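Local coordinates for protein AbyA5 (Verrucosispora maris, PDB 4YWF) that catalyses acetate elimination in spirotetronate biosynthesis as an esterase-like lyase of the alpha/beta-hydrolase superfamily, at residues H221-R225 against W282-D288. The protein carries 4 engineered substitutions. Residues are numbered along the deposited sequence; the frame is centred on the assembly and turned at random.
Sequences HLALR and WALTPQD
Leu-284 lays its CD2 methyl over the centre of one face of the Arg-225 guanidinium, 3.7 Å from CZ, the two side chains running past each other in opposite directions. Its other methyl, CD1, reaches down to the helix, 3.9 Å from Leu-224 CB and obliquely beside His-221 CD2. At the guanidinium edge, NH2 is shared between the backbone carbonyls of Trp-282 (NH2 to O 2.8 Å) and Ala-283 (NH2 to O 3.1 Å), both weak bonds, while NH1 forms a salt bridge with Asp-288 OD2 at 3.2 Å, its hydrogen bond weak. The carboxylate stands almost perpendicular to the guanidinium, their planes 88° apart; the contact is carried chiefly by OD2 and is not a flat, two-pronged pair. Arg-225 gets there by a chain bent at chi2 and chi3, which curls the group over Leu-284. Trp-282 O has a second donor, His-221 NE2, at 2.8 Å; the oxygen lies in the imidazole plane, and CG anti to the backbone N (chi1 167°) sends that ring toward the loop. Helix 218-226 is the one that follows the nucleophile elbow in the alpha/beta-hydrolase fold, and the 282-285 loop lies across its side before helix 286-290. Thr-285 and Asp-288 form a capping box at the start of the latter: Asp-288 N donates to Thr-285 OG1, and Thr-285 N to Asp-288 OD2 at 2.9 Å, from above the carboxylate plane. OD2 therefore serves the cap and Arg-225 together, and the nearby positive charge would be expected to favour an ionised carboxylate. A water donates to Leu-224 O, and weakly to Asp-288 O, bridging the two helices. The His-221 ring also meets that of Phe-247, and the Trp-282 indole packs edge-to-face with Tyr-187.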
loop_
_atom_site.group_PDB
_atom_site.type_symbol
_atom_site.label_atom_id
_atom_site.label_comp_id
_atom_site.label_asym_id
_atom_site.label_seq_id
_atom_site.Cartn_x
_atom_site.Cartn_y
_atom_site.Cartn_z
ATOM N N HIS A 221 -0.638 -6.957 6.736
ATOM C CA HIS A 221 -0.054 -7.641 7.877
ATOM C C HIS A 221 0.106 -6.615 9.056
ATOM O O HIS A 221 -0.108 -6.932 10.224
ATOM C CB HIS A 221 1.279 -8.223 7.463
ATOM C CG HIS A 221 2.107 -8.687 8.619
ATOM N ND1 HIS A 221 3.105 -7.928 9.153
ATOM C CD2 HIS A 221 2.119 -9.864 9.291
ATOM C CE1 HIS A 221 3.680 -8.594 10.136
ATOM N NE2 HIS A 221 3.096 -9.778 10.239
ATOM N N LEU A 222 0.445 -5.366 8.741
ATOM C CA LEU A 222 0.625 -4.379 9.774
ATOM C C LEU A 222 -0.679 -4.017 10.428
ATOM O O LEU A 222 -0.746 -3.823 11.698
ATOM C CB LEU A 222 1.252 -3.121 9.230
ATOM C CG LEU A 222 2.720 -3.218 8.742
ATOM C CD1 LEU A 222 3.125 -1.825 8.234
ATOM C CD2 LEU A 222 3.639 -3.740 9.873
ATOM N N ALA A 223 -1.720 -3.904 9.597
ATOM C CA ALA A 223 -3.035 -3.623 10.130
ATOM C C ALA A 223 -3.477 -4.750 11.062
ATOM O O ALA A 223 -4.040 -4.500 12.161
ATOM C CB ALA A 223 -4.034 -3.441 8.991
ATOM N N LEU A 224 -3.320 -5.992 10.618
ATOM C CA LEU A 224 -3.769 -7.108 11.434
ATOM C C LEU A 224 -2.990 -7.244 12.755
ATOM O O LEU A 224 -3.574 -7.683 13.789
ATOM C CB LEU A 224 -3.663 -8.428 10.682
ATOM C CG LEU A 224 -4.615 -8.709 9.532
ATOM C CD1 LEU A 224 -4.012 -9.775 8.633
ATOM C CD2 LEU A 224 -6.010 -9.090 10.055
ATOM N N ARG A 225 -1.730 -6.861 12.724
ATOM C CA ARG A 225 -0.868 -6.838 13.905
ATOM C C ARG A 225 -1.305 -5.695 14.811
ATOM O O ARG A 225 -1.333 -5.865 16.033
ATOM C CB ARG A 225 0.614 -6.671 13.453
ATOM C CG ARG A 225 1.559 -6.124 14.517
ATOM C CD ARG A 225 1.919 -7.243 15.485
ATOM N NE ARG A 225 2.619 -8.342 14.792
ATOM C CZ ARG A 225 2.587 -9.640 15.153
ATOM N NH1 ARG A 225 1.847 -10.058 16.199
ATOM N NH2 ARG A 225 3.267 -10.536 14.451
ATOM N N TRP A 282 7.936 -12.122 13.019
ATOM C CA TRP A 282 6.805 -11.248 12.664
ATOM C C TRP A 282 5.540 -12.012 12.350
ATOM O O TRP A 282 4.479 -11.400 12.124
ATOM C CB TRP A 282 7.188 -10.387 11.454
ATOM C CG TRP A 282 8.273 -9.404 11.725
ATOM C CD1 TRP A 282 9.081 -9.287 12.889
ATOM C CD2 TRP A 282 8.716 -8.389 10.832
ATOM N NE1 TRP A 282 9.967 -8.233 12.727
ATOM C CE2 TRP A 282 9.763 -7.669 11.484
ATOM C CE3 TRP A 282 8.291 -7.975 9.565
ATOM C CZ2 TRP A 282 10.402 -6.584 10.882
ATOM C CZ3 TRP A 282 8.943 -6.892 8.956
ATOM C CH2 TRP A 282 9.978 -6.220 9.607
ATOM N N ALA A 283 5.618 -13.334 12.303
ATOM C CA ALA A 283 4.451 -14.130 11.973
ATOM C C ALA A 283 3.278 -13.808 12.903
ATOM O O ALA A 283 3.456 -13.628 14.096
ATOM C CB ALA A 283 4.779 -15.589 12.082
ATOM N N LEU A 284 2.089 -13.699 12.336
ATOM C CA LEU A 284 0.854 -13.728 13.098
ATOM C C LEU A 284 0.486 -15.172 13.518
ATOM O O LEU A 284 0.313 -16.093 12.674
ATOM C CB LEU A 284 -0.286 -13.095 12.308
ATOM C CG LEU A 284 -0.072 -11.631 11.897
ATOM C CD1 LEU A 284 -1.030 -11.234 10.812
ATOM C CD2 LEU A 284 -0.249 -10.727 13.104
ATOM N N THR A 285 0.365 -15.345 14.827
ATOM C CA THR A 285 -0.057 -16.615 15.426
ATOM C C THR A 285 -1.607 -16.803 15.513
ATOM O O THR A 285 -2.387 -15.811 15.510
ATOM C CB THR A 285 0.455 -16.721 16.882
ATOM O OG1 THR A 285 -0.245 -15.776 17.681
ATOM C CG2 THR A 285 1.958 -16.417 16.957
ATOM N N PRO A 286 -2.054 -18.068 15.697
ATOM C CA PRO A 286 -3.496 -18.326 15.881
ATOM C C PRO A 286 -4.141 -17.393 16.903
ATOM O O PRO A 286 -5.226 -16.857 16.633
ATOM C CB PRO A 286 -3.526 -19.772 16.411
ATOM C CG PRO A 286 -2.327 -20.406 15.750
ATOM C CD PRO A 286 -1.263 -19.320 15.780
ATOM N N GLN A 287 -3.448 -17.136 18.015
ATOM C CA GLN A 287 -3.934 -16.161 19.040
ATOM C C GLN A 287 -3.912 -14.726 18.585
ATOM O O GLN A 287 -4.784 -13.960 18.958
ATOM C CB GLN A 287 -3.137 -16.216 20.341
ATOM N N ASP A 288 -2.917 -14.337 17.804
ATOM C CA ASP A 288 -2.927 -12.988 17.241
ATOM C C ASP A 288 -4.224 -12.785 16.468
ATOM O O ASP A 288 -4.900 -11.748 16.637
ATOM C CB ASP A 288 -1.726 -12.769 16.322
ATOM C CG ASP A 288 -0.379 -12.662 17.114
ATOM O OD1 ASP A 288 -0.438 -12.293 18.302
ATOM O OD2 ASP A 288 0.711 -12.989 16.557
HETATM O O HOH W 1 -3.163 -9.728 15.397
#